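Local coordinates for protein CaaX farnesyltransferase beta subunit Ram1 (Aspergillus fumigatus, PDB 4L9P) that probably supplies the peptide-binding, zinc-carrying half of the heterodimeric enzyme that transfers a farnesyl group to a cysteine near the C-terminus of target proteins, at residues Ser209-Gly214 against Glu506-Trp511; Leu234-Pro237 against Phe241-Cys244; Thr297-Ile302 against Leu342-Ala347; Ser442-Tyr447 against Gly483-Asn488. All coordinates share one frame; numbering follows the deposited sequence.

Interaction 1: Ser209-Gly214 against Glu506-Trp511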
loop_
_atom_site.group_PDB
_atom_site.type_symbol
_atom_site.label_atom_id
_atom_site.label_comp_id
_atom_site.label_asym_id
_atom_site.label_seq_id
_atom_site.Cartn_x
_atom_site.Cartn_y
_atom_site.Cartn_z
ATOM N N SER B 209 2.844 -17.533 6.525
ATOM C CA SER B 209 2.177 -18.446 7.473
ATOM C C SER B 209 3.048 -19.636 7.819
ATOM O O SER B 209 3.127 -20.071 8.979
ATOM C CB SER B 209 0.841 -18.931 6.894
ATOM O OG SER B 209 -0.095 -17.851 6.716
ATOM N N ILE B 210 3.653 -20.244 6.788
ATOM C CA ILE B 210 4.554 -21.362 6.996
ATOM C C ILE B 210 5.732 -20.949 7.857
ATOM O O ILE B 210 6.149 -21.727 8.737
ATOM C CB ILE B 210 4.986 -21.900 5.591
ATOM C CG1 ILE B 210 3.806 -22.677 4.984
ATOM C CG2 ILE B 210 6.251 -22.759 5.687
ATOM C CD1 ILE B 210 3.995 -22.961 3.489
ATOM N N ALA B 211 6.266 -19.740 7.629
ATOM C CA ALA B 211 7.372 -19.262 8.443
ATOM C C ALA B 211 6.955 -19.153 9.911
ATOM O O ALA B 211 7.713 -19.499 10.822
ATOM C CB ALA B 211 7.900 -17.903 7.922
ATOM N N MET B 212 5.756 -18.652 10.151
ATOM C CA MET B 212 5.320 -18.443 11.554
ATOM C C MET B 212 5.122 -19.785 12.257
ATOM O O MET B 212 5.542 -19.949 13.417
ATOM C CB MET B 212 4.026 -17.575 11.656
ATOM C CG MET B 212 4.318 -16.148 11.456
ATOM S SD MET B 212 2.862 -15.091 11.669
ATOM C CE MET B 212 2.067 -15.333 10.026
ATOM N N VAL B 213 4.524 -20.778 11.604
ATOM C CA VAL B 213 4.347 -22.056 12.310
ATOM C C VAL B 213 5.631 -22.837 12.387
ATOM O O VAL B 213 5.846 -23.602 13.353
ATOM C CB VAL B 213 3.148 -22.938 11.736
ATOM C CG1 VAL B 213 1.814 -22.182 11.780
ATOM C CG2 VAL B 213 3.420 -23.453 10.299
ATOM N N GLY B 214 6.500 -22.681 11.392
ATOM C CA GLY B 214 7.808 -23.347 11.397
ATOM C C GLY B 214 7.739 -24.842 11.176
ATOM O O GLY B 214 6.674 -25.414 10.867
ATOM N N GLU B 506 14.142 -15.477 9.973
ATOM C CA GLU B 506 15.489 -16.016 10.003
ATOM C C GLU B 506 15.465 -17.525 9.798
ATOM O O GLU B 506 16.246 -18.068 8.998
ATOM C CB GLU B 506 16.196 -15.702 11.381
ATOM C CG GLU B 506 17.460 -16.593 11.657
ATOM C CD GLU B 506 18.116 -16.466 13.080
ATOM O OE1 GLU B 506 17.694 -15.700 13.959
ATOM O OE2 GLU B 506 19.111 -17.177 13.310
ATOM N N ASP B 507 14.606 -18.217 10.545
ATOM C CA ASP B 507 14.636 -19.668 10.533
ATOM C C ASP B 507 14.296 -20.222 9.146
ATOM O O ASP B 507 14.922 -21.191 8.677
ATOM C CB ASP B 507 13.643 -20.255 11.530
ATOM C CG ASP B 507 14.127 -20.199 12.976
ATOM O OD1 ASP B 507 15.316 -19.885 13.218
ATOM O OD2 ASP B 507 13.261 -20.451 13.842
ATOM N N ILE B 508 13.299 -19.641 8.463
ATOM C CA ILE B 508 12.957 -20.164 7.165
ATOM C C ILE B 508 14.055 -19.879 6.152
ATOM O O ILE B 508 14.401 -20.766 5.370
ATOM C CB ILE B 508 11.565 -19.675 6.708
ATOM C CG1 ILE B 508 11.092 -20.514 5.488
ATOM C CG2 ILE B 508 11.573 -18.159 6.394
ATOM C CD1 ILE B 508 9.592 -20.248 5.119
ATOM N N ARG B 509 14.599 -18.675 6.165
ATOM C CA ARG B 509 15.674 -18.332 5.210
ATOM C C ARG B 509 16.888 -19.253 5.418
ATOM O O ARG B 509 17.457 -19.764 4.442
ATOM C CB ARG B 509 16.111 -16.863 5.420
ATOM C CG ARG B 509 17.376 -16.456 4.671
ATOM C CD ARG B 509 17.223 -16.483 3.145
ATOM N NE ARG B 509 18.486 -16.102 2.556
ATOM C CZ ARG B 509 18.657 -15.540 1.364
ATOM N NH1 ARG B 509 17.617 -15.245 0.578
ATOM N NH2 ARG B 509 19.916 -15.247 0.962
ATOM N N VAL B 510 17.276 -19.458 6.682
ATOM C CA VAL B 510 18.467 -20.248 6.940
ATOM C C VAL B 510 18.219 -21.700 6.570
ATOM O O VAL B 510 19.112 -22.355 5.993
ATOM C CB VAL B 510 18.880 -20.112 8.416
ATOM C CG1 VAL B 510 19.980 -21.174 8.776
ATOM C CG2 VAL B 510 19.406 -18.704 8.686
ATOM N N TRP B 511 17.019 -22.206 6.833
ATOM C CA TRP B 511 16.708 -23.583 6.432
ATOM C C TRP B 511 16.851 -23.750 4.926
ATOM O O TRP B 511 17.476 -24.721 4.433
ATOM C CB TRP B 511 15.299 -24.021 6.886
ATOM C CG TRP B 511 15.031 -25.522 6.676
ATOM C CD1 TRP B 511 15.386 -26.554 7.548
ATOM C CD2 TRP B 511 14.394 -26.165 5.553
ATOM N NE1 TRP B 511 14.979 -27.761 7.040
ATOM C CE2 TRP B 511 14.400 -27.560 5.808
ATOM C CE3 TRP B 511 13.838 -25.705 4.365
ATOM C CZ2 TRP B 511 13.836 -28.485 4.920
ATOM C CZ3 TRP B 511 13.289 -26.628 3.474
ATOM C CH2 TRP B 511 13.293 -27.992 3.756
#
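Ile508 presses its two terminal methyls against Ala211, joining helix 502-513, the last of the chain, to the C-terminal turns of helix 200-213 in the alpha-alpha toroid. The CA atoms of Ala211 and Ile508 stand 5.8 Å apart, the closest approach of the two backbones here. Ile508 points its CB toward the partner helix. Its CG1 lies opposite the backbone N (chi1 -167°), and the second torsion keeps the branch extended (chi2 170°), which carries CD1 out to the neighbouring backbone. CD1 lies 4.0 Å from Ala211 CB and 4.1 Å from Ala211 CA, while the shorter branch, Ile508 CG2, reaches the same Ala211 CB at 4.0 Å. The single methyl of Ala211 is thus held in the fork of a branched side chain. Ile210 adds a lighter touch: its CG2 meets Ile508 CD1 at 4.2 Å. The longer arm of Ile210 leads away from Ile508, and the side chain as a whole also packs on Val176, Phe219 and Leu221. Phe219 of helix 216-221 touches Ile508 as well, and Ile500 comes onto Ala211, so the small patch belongs to a larger apolar layer. No hydrogen bond or ion pair crosses between the segments; the charged end of Arg509 is taken up by Glu513, Ser456 and Ala262. With only 108 Å² buried and aliphatic carbons alone in contact, attraction rests on dispersion and exclusion of water, and here the helices probably fit by side-chain shape, with no directional bond between these segments.

Interaction 2: Leu234-Pro237 against Phe241-Cys244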
loop_
_atom_site.group_PDB
_atom_site.type_symbol
_atom_site.label_atom_id
_atom_site.label_comp_id
_atom_site.label_asym_id
_atom_site.label_seq_id
_atom_site.Cartn_x
_atom_site.Cartn_y
_atom_site.Cartn_z
ATOM N N LEU B 234 6.363 -13.990 -14.122
ATOM C CA LEU B 234 5.740 -12.713 -13.753
ATOM C C LEU B 234 6.625 -11.515 -14.031
ATOM O O LEU B 234 6.147 -10.380 -14.029
ATOM C CB LEU B 234 5.349 -12.740 -12.296
ATOM C CG LEU B 234 4.470 -13.938 -11.878
ATOM C CD1 LEU B 234 4.108 -13.833 -10.403
ATOM C CD2 LEU B 234 3.137 -14.139 -12.662
ATOM N N LYS B 235 7.939 -11.743 -14.225
ATOM C CA LYS B 235 8.849 -10.632 -14.430
ATOM C C LYS B 235 8.532 -9.961 -15.746
ATOM O O LYS B 235 8.451 -10.640 -16.783
ATOM C CB LYS B 235 10.310 -11.181 -14.440
ATOM C CG LYS B 235 11.357 -10.114 -14.623
ATOM C CD LYS B 235 11.531 -9.207 -13.396
ATOM C CE LYS B 235 12.722 -8.234 -13.649
ATOM N NZ LYS B 235 12.984 -7.360 -12.494
ATOM N N GLN B 236 8.395 -8.641 -15.730
ATOM C CA GLN B 236 8.014 -7.878 -16.912
ATOM C C GLN B 236 9.186 -7.113 -17.513
ATOM O O GLN B 236 10.160 -6.823 -16.824
ATOM C CB GLN B 236 6.943 -6.855 -16.540
ATOM C CG GLN B 236 5.658 -7.515 -16.006
ATOM C CD GLN B 236 5.109 -8.570 -17.004
ATOM O OE1 GLN B 236 4.954 -9.808 -16.675
ATOM N NE2 GLN B 236 4.830 -8.118 -18.189
ATOM N N PRO B 237 9.087 -6.706 -18.791
ATOM C CA PRO B 237 10.202 -5.969 -19.424
ATOM C C PRO B 237 10.589 -4.694 -18.691
ATOM O O PRO B 237 11.754 -4.309 -18.722
ATOM C CB PRO B 237 9.630 -5.597 -20.790
ATOM C CG PRO B 237 8.695 -6.767 -21.063
ATOM C CD PRO B 237 8.015 -7.035 -19.746
ATOM N N PHE B 241 6.706 -6.721 -11.750
ATOM C CA PHE B 241 6.119 -8.066 -11.729
ATOM C C PHE B 241 4.606 -7.933 -11.802
ATOM O O PHE B 241 3.990 -7.086 -11.123
ATOM C CB PHE B 241 6.424 -8.758 -10.384
ATOM C CG PHE B 241 7.844 -9.160 -10.235
ATOM C CD1 PHE B 241 8.814 -8.241 -9.811
ATOM C CD2 PHE B 241 8.202 -10.464 -10.554
ATOM C CE1 PHE B 241 10.170 -8.673 -9.682
ATOM C CE2 PHE B 241 9.571 -10.888 -10.463
ATOM C CZ PHE B 241 10.542 -9.990 -10.031
ATOM N N THR B 242 3.981 -8.790 -12.601
ATOM C CA THR B 242 2.539 -8.975 -12.473
ATOM C C THR B 242 2.223 -9.826 -11.275
ATOM O O THR B 242 3.109 -10.505 -10.734
ATOM C CB THR B 242 1.969 -9.657 -13.767
ATOM O OG1 THR B 242 2.762 -10.824 -14.102
ATOM C CG2 THR B 242 1.996 -8.665 -14.948
ATOM N N VAL B 243 0.960 -9.789 -10.827
ATOM C CA VAL B 243 0.607 -10.517 -9.613
ATOM C C VAL B 243 0.230 -11.964 -9.910
ATOM O O VAL B 243 0.224 -12.826 -9.018
ATOM C CB VAL B 243 -0.527 -9.817 -8.830
ATOM C CG1 VAL B 243 -0.008 -8.403 -8.359
ATOM C CG2 VAL B 243 -1.814 -9.659 -9.708
ATOM N N CYS B 244 -0.061 -12.238 -11.177
ATOM C CA CYS B 244 -0.357 -13.590 -11.625
ATOM C C CYS B 244 -0.222 -13.550 -13.134
ATOM O O CYS B 244 -0.135 -12.430 -13.734
ATOM C CB CYS B 244 -1.773 -14.065 -11.188
ATOM S SG CYS B 244 -3.127 -13.146 -11.851
#
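A single beta bridge, Lys235 with Phe241, pinches the loop that links helix 224-234 to helix 251-263, with a Gly-Gly-Phe sequence of the kind recurrent in prenyltransferase beta subunits ending at Phe241. The CA atoms of the bridged pair are 4.6 Å apart. Leu234 O accepts Thr242 N at 3.0 Å with an N-H...O angle of 155°, the donor tilted somewhat from the carbonyl plane. Phe241 CA adds a C-H...O contact to the same oxygen at 3.3 Å. Over one face of the Phe241 ring lies the aliphatic part of Lys235: its CD sits 4.0 Å from the Phe241 ring centroid, 28° off the normal, a CH-pi contact. A bend at chi2 (71°) folds the lysine chain over the ring, and its NZ goes on to the carbonyl oxygens of Gly239, Phe284 and Asp286. Phe241 also packs on Ala254, Ala257 and Met258 of helix 251-263, tying the pinched loop to the next helix. Leu234 also flanks the aromatic side chain, its CB 4.0 Å from Phe241 CD2, before it extends along the 241-244 segment until CD2 meets Cys244 C at 3.4 Å. Cys244 itself packs on Ile92 of the alpha subunit. Gln236 crosses Thr242 at about a right angle, its CG 4.0 Å from Thr242 CG2. Thr242 O is buried by this contact and has no polar partner in the model; Leu234 CD1 lies 3.5 Å from it.

Interaction 3: Thr297-Ile302 against Leu342-Ala347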
loop_
_atom_site.group_PDB
_atom_site.type_symbol
_atom_site.label_atom_id
_atom_site.label_comp_id
_atom_site.label_asym_id
_atom_site.label_seq_id
_atom_site.Cartn_x
_atom_site.Cartn_y
_atom_site.Cartn_z
ATOM N N THR B 297 5.834 9.828 -7.037
ATOM C CA THR B 297 5.047 10.850 -7.655
ATOM C C THR B 297 5.540 12.230 -7.260
ATOM O O THR B 297 6.389 12.389 -6.361
ATOM C CB THR B 297 3.554 10.774 -7.283
ATOM O OG1 THR B 297 3.295 11.387 -6.009
ATOM C CG2 THR B 297 3.073 9.321 -7.224
ATOM N N TYR B 298 4.973 13.231 -7.915
ATOM C CA TYR B 298 5.321 14.634 -7.599
ATOM C C TYR B 298 5.036 14.965 -6.110
ATOM O O TYR B 298 5.573 15.981 -5.613
ATOM C CB TYR B 298 4.586 15.638 -8.523
ATOM C CG TYR B 298 3.079 15.653 -8.218
ATOM C CD1 TYR B 298 2.199 14.688 -8.805
ATOM C CD2 TYR B 298 2.538 16.619 -7.314
ATOM C CE1 TYR B 298 0.878 14.678 -8.461
ATOM C CE2 TYR B 298 1.189 16.635 -7.003
ATOM C CZ TYR B 298 0.370 15.634 -7.553
ATOM O OH TYR B 298 -0.984 15.609 -7.261
ATOM N N GLU B 299 4.127 14.204 -5.456
ATOM C CA GLU B 299 3.858 14.500 -4.060
ATOM C C GLU B 299 4.960 13.993 -3.126
ATOM O O GLU B 299 5.015 14.448 -1.969
ATOM C CB GLU B 299 2.590 13.777 -3.588
ATOM C CG GLU B 299 1.316 14.286 -4.228
ATOM C CD GLU B 299 0.141 13.675 -3.444
ATOM O OE1 GLU B 299 -0.134 14.154 -2.322
ATOM O OE2 GLU B 299 -0.513 12.718 -3.944
ATOM N N GLY B 300 5.808 13.089 -3.612
ATOM C CA GLY B 300 6.904 12.514 -2.818
ATOM C C GLY B 300 6.603 11.070 -2.460
ATOM O O GLY B 300 7.530 10.291 -2.261
ATOM N N GLY B 301 5.313 10.703 -2.319
ATOM C CA GLY B 301 4.936 9.341 -2.047
ATOM C C GLY B 301 5.092 8.459 -3.257
ATOM O O GLY B 301 5.595 8.913 -4.309
ATOM N N ILE B 302 4.585 7.245 -3.178
ATOM C CA ILE B 302 4.848 6.208 -4.187
ATOM C C ILE B 302 3.506 5.601 -4.531
ATOM O O ILE B 302 2.705 5.269 -3.618
ATOM C CB ILE B 302 5.827 5.173 -3.609
ATOM C CG1 ILE B 302 7.162 5.872 -3.300
ATOM C CG2 ILE B 302 6.022 4.033 -4.665
ATOM C CD1 ILE B 302 8.053 5.044 -2.288
ATOM N N LEU B 342 9.895 12.246 2.537
ATOM C CA LEU B 342 9.757 12.430 4.001
ATOM C C LEU B 342 8.554 13.314 4.421
ATOM O O LEU B 342 7.765 12.904 5.252
ATOM C CB LEU B 342 11.064 12.993 4.585
ATOM C CG LEU B 342 11.914 12.216 5.455
ATOM C CD1 LEU B 342 12.926 13.293 6.016
ATOM C CD2 LEU B 342 11.206 11.575 6.594
ATOM N N PRO B 343 8.375 14.504 3.816
ATOM C CA PRO B 343 7.234 15.307 4.255
ATOM C C PRO B 343 5.926 14.641 3.860
ATOM O O PRO B 343 4.980 14.798 4.637
ATOM C CB PRO B 343 7.414 16.665 3.544
ATOM C CG PRO B 343 8.456 16.422 2.413
ATOM C CD PRO B 343 9.314 15.269 2.968
ATOM N N TRP B 344 5.863 13.941 2.705
ATOM C CA TRP B 344 4.572 13.305 2.377
ATOM C C TRP B 344 4.248 12.188 3.391
ATOM O O TRP B 344 3.090 12.014 3.813
ATOM C CB TRP B 344 4.710 12.723 0.963
ATOM C CG TRP B 344 3.493 11.924 0.558
ATOM C CD1 TRP B 344 2.328 12.403 -0.019
ATOM C CD2 TRP B 344 3.341 10.518 0.690
ATOM N NE1 TRP B 344 1.455 11.336 -0.246
ATOM C CE2 TRP B 344 2.038 10.171 0.195
ATOM C CE3 TRP B 344 4.168 9.518 1.226
ATOM C CZ2 TRP B 344 1.592 8.845 0.122
ATOM C CZ3 TRP B 344 3.717 8.194 1.162
ATOM C CH2 TRP B 344 2.409 7.871 0.656
ATOM N N LEU B 345 5.275 11.430 3.794
ATOM C CA LEU B 345 5.056 10.378 4.807
ATOM C C LEU B 345 4.652 11.011 6.136
ATOM O O LEU B 345 3.669 10.566 6.764
ATOM C CB LEU B 345 6.338 9.568 4.953
ATOM C CG LEU B 345 6.157 8.232 5.613
ATOM C CD1 LEU B 345 5.326 7.268 4.677
ATOM C CD2 LEU B 345 7.537 7.587 5.857
ATOM N N SER B 346 5.336 12.101 6.523
ATOM C CA SER B 346 4.955 12.792 7.749
ATOM C C SER B 346 3.511 13.301 7.688
ATOM O O SER B 346 2.744 13.175 8.680
ATOM C CB SER B 346 5.974 13.927 7.926
ATOM O OG SER B 346 5.545 14.830 8.956
ATOM N N ALA B 347 3.107 13.800 6.513
ATOM C CA ALA B 347 1.768 14.360 6.372
ATOM C C ALA B 347 0.652 13.298 6.392
ATOM O O ALA B 347 -0.521 13.661 6.384
ATOM C CB ALA B 347 1.675 15.132 5.011
HETATM O O HOH W 1 -1.207 10.980 -1.710
#
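Trp344, on helix 338-346 of the toroid, lies against a type I beta turn, Thr297 to Gly300, and the glycine that follows it. Along the helix, Leu342 turns away from this turn toward Trp376 and Val379 of helix 375-384, and Pro343 packs on Tyr345 of the alpha subunit. Trp344 then carries the contact. Its CG stands opposite the backbone N (chi1 174°), projecting the indole toward the turn and over Gly301, while its CB touches Glu299 O at 3.4 Å. Gly301, without a side chain, can bring its CA down over one indole face, 3.4 Å from the centroid of the Trp344 six-membered ring and 16° off the normal: a close CH-pi contact. The Glu299 carboxylate comes to the ring edge, its plane turned 87° from the indole, with OE1 3.8 Å from Trp344 CD1. OE1 is hydrogen-bonded to Thr360 OG1, OE2 to Asn197 of the alpha subunit. Past Leu345, which also leans on helix 375-384, Ser346 OG is hydrogen-bonded to Arg342 of the alpha subunit. One water closes the polar side: in the indole plane, it accepts from Trp344 NE1 at 3.1 Å and donates to Glu299 OE2 at 2.9 Å.

Interaction 4: Ser442-Tyr447 against Gly483-Asn488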
loop_
_atom_site.group_PDB
_atom_site.type_symbol
_atom_site.label_atom_id
_atom_site.label_comp_id
_atom_site.label_asym_id
_atom_site.label_seq_id
_atom_site.Cartn_x
_atom_site.Cartn_y
_atom_site.Cartn_z
ATOM N N SER B 442 2.828 -2.733 17.519
ATOM C CA SER B 442 4.143 -3.336 17.847
ATOM C C SER B 442 5.251 -2.406 17.388
ATOM O O SER B 442 6.247 -2.204 18.101
ATOM C CB SER B 442 4.267 -4.730 17.264
ATOM O OG SER B 442 5.559 -5.240 17.648
ATOM N N THR B 443 5.162 -1.849 16.169
ATOM C CA THR B 443 6.240 -0.995 15.641
ATOM C C THR B 443 6.592 0.133 16.589
ATOM O O THR B 443 7.763 0.457 16.792
ATOM C CB THR B 443 5.766 -0.343 14.304
ATOM O OG1 THR B 443 5.529 -1.374 13.357
ATOM C CG2 THR B 443 6.747 0.724 13.731
ATOM N N VAL B 444 5.565 0.749 17.195
ATOM C CA VAL B 444 5.862 1.871 18.103
ATOM C C VAL B 444 6.579 1.443 19.384
ATOM O O VAL B 444 7.145 2.295 20.090
ATOM C CB VAL B 444 4.631 2.719 18.490
ATOM C CG1 VAL B 444 3.852 3.246 17.277
ATOM C CG2 VAL B 444 3.706 2.031 19.426
ATOM N N GLN B 445 6.541 0.163 19.666
ATOM C CA GLN B 445 7.131 -0.355 20.915
ATOM C C GLN B 445 8.570 -0.787 20.762
ATOM O O GLN B 445 9.144 -1.278 21.751
ATOM C CB GLN B 445 6.266 -1.509 21.395
ATOM C CG GLN B 445 4.863 -1.083 21.698
ATOM C CD GLN B 445 3.942 -2.278 21.997
ATOM O OE1 GLN B 445 4.224 -3.425 21.613
ATOM N NE2 GLN B 445 2.803 -1.999 22.632
ATOM N N TYR B 446 9.173 -0.686 19.576
ATOM C CA TYR B 446 10.553 -1.122 19.376
ATOM C C TYR B 446 11.360 -0.117 18.606
ATOM O O TYR B 446 10.818 0.603 17.736
ATOM C CB TYR B 446 10.601 -2.457 18.549
ATOM C CG TYR B 446 10.007 -3.555 19.369
ATOM C CD1 TYR B 446 10.819 -4.226 20.284
ATOM C CD2 TYR B 446 8.637 -3.883 19.305
ATOM C CE1 TYR B 446 10.283 -5.150 21.178
ATOM C CE2 TYR B 446 8.055 -4.847 20.160
ATOM C CZ TYR B 446 8.883 -5.434 21.120
ATOM O OH TYR B 446 8.344 -6.301 22.021
ATOM N N TYR B 447 12.663 -0.106 18.894
ATOM C CA TYR B 447 13.668 0.423 17.955
ATOM C C TYR B 447 13.909 -0.704 16.936
ATOM O O TYR B 447 14.268 -1.837 17.347
ATOM C CB TYR B 447 14.986 0.664 18.711
ATOM C CG TYR B 447 14.898 1.726 19.799
ATOM C CD1 TYR B 447 14.944 3.062 19.464
ATOM C CD2 TYR B 447 14.848 1.387 21.160
ATOM C CE1 TYR B 447 14.899 4.051 20.448
ATOM C CE2 TYR B 447 14.787 2.359 22.155
ATOM C CZ TYR B 447 14.806 3.697 21.786
ATOM O OH TYR B 447 14.758 4.680 22.759
ATOM N N GLY B 483 6.250 6.755 24.563
ATOM C CA GLY B 483 5.509 5.520 24.509
ATOM C C GLY B 483 4.369 5.590 25.491
ATOM O O GLY B 483 4.581 5.542 26.715
ATOM N N VAL B 484 3.142 5.716 24.977
ATOM C CA VAL B 484 1.941 5.929 25.821
ATOM C C VAL B 484 1.097 4.679 25.973
ATOM O O VAL B 484 0.069 4.679 26.658
ATOM C CB VAL B 484 1.076 7.133 25.344
ATOM C CG1 VAL B 484 1.932 8.379 25.295
ATOM C CG2 VAL B 484 0.489 6.878 23.911
ATOM N N PHE B 485 1.543 3.583 25.356
ATOM C CA PHE B 485 1.038 2.244 25.741
ATOM C C PHE B 485 1.621 1.912 27.150
ATOM O O PHE B 485 2.591 2.528 27.583
ATOM C CB PHE B 485 1.540 1.215 24.698
ATOM C CG PHE B 485 3.012 1.298 24.458
ATOM C CD1 PHE B 485 3.910 0.573 25.257
ATOM C CD2 PHE B 485 3.521 2.119 23.450
ATOM C CE1 PHE B 485 5.308 0.723 25.102
ATOM C CE2 PHE B 485 4.918 2.281 23.284
ATOM C CZ PHE B 485 5.805 1.562 24.113
ATOM N N THR B 486 1.053 0.903 27.760
ATOM C CA THR B 486 1.705 0.370 28.996
ATOM C C THR B 486 2.557 -0.842 28.603
ATOM O O THR B 486 2.391 -1.451 27.509
ATOM C CB THR B 486 0.670 -0.125 30.013
ATOM O OG1 THR B 486 0.091 -1.362 29.548
ATOM C CG2 THR B 486 -0.378 0.942 30.334
ATOM N N GLU B 487 3.470 -1.270 29.485
ATOM C CA GLU B 487 4.205 -2.502 29.172
ATOM C C GLU B 487 3.316 -3.723 29.143
ATOM O O GLU B 487 3.616 -4.667 28.438
ATOM C CB GLU B 487 5.376 -2.678 30.156
ATOM C CG GLU B 487 6.476 -1.629 29.828
ATOM C CD GLU B 487 7.096 -1.925 28.481
ATOM O OE1 GLU B 487 7.165 -3.132 28.112
ATOM O OE2 GLU B 487 7.496 -0.954 27.786
ATOM N N ASN B 488 2.183 -3.682 29.851
ATOM C CA ASN B 488 1.195 -4.739 29.743
ATOM C C ASN B 488 0.627 -4.858 28.313
ATOM O O ASN B 488 0.102 -5.917 27.962
ATOM C CB ASN B 488 0.039 -4.506 30.695
ATOM C CG ASN B 488 0.221 -5.187 32.048
ATOM O OD1 ASN B 488 1.294 -5.687 32.388
ATOM N ND2 ASN B 488 -0.875 -5.231 32.782
#
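Gln445, between helix 431-444 and strand 446-449, faces the irregular run 483-488 without any backbone pairing, the closest CA atoms being Gln445 and Gly483 at 7.1 Å. Phe485 bridges that gap. With CG between its backbone N and carbonyl carbon (chi1 51°), its ring is directed at the end of the helix. Gln445 CG sits almost exactly over the ring, 3.6 Å from the Phe485 centroid and 9° off the normal, a CH-pi contact. Beyond CG the glutamine is extended and runs obliquely across the aromatic face, which brings its NE2 to 3.8 Å from Phe485 CG. Its amide plane is turned 63° from the ring and so does not stack on it; OE1 accepts the backbone N of Leu491. On the opposite face the chain's own Gly483 comes near, its C 4.0 Å above the Phe485 ring plane toward the rim. At one edge, in the ring plane, stands Glu487 OE2. Val444 slides past Phe485 in the opposite direction, its CG2 4.0 Å from Phe485 CD2. Beyond the ring, Val444 also packs on Leu406 and Thr407 of helix 403-413, and Val444 O accepts a hydrogen bond from Arg403. Gln445 pairs through its backbone with Asn472, next to strand 468-471, which runs antiparallel to strand 446-449; helix 431-444 carries the zinc ligand His433 nearer its other end.

How the interactions relate
All four contacts are buried, but they join different elements. Interaction 1 is helix on helix and wholly aliphatic; the other three each have a carbon over an aromatic face: a lysine methylene in interaction 2, a glycine CA in interaction 3, a glutamine methylene in interaction 4. Only interaction 2 has a backbone hydrogen bond across its segments, and only interaction 3 a bridging water. Residues of 2 and 3 also meet the alpha subunit, whereas 1 and 4 touch no other protein chain. Interaction 1 closes a long loop of chain within which the other three follow in series. Interactions 1 and 3 lie on opposite sides of the chain's centre, their centres 34 Å apart.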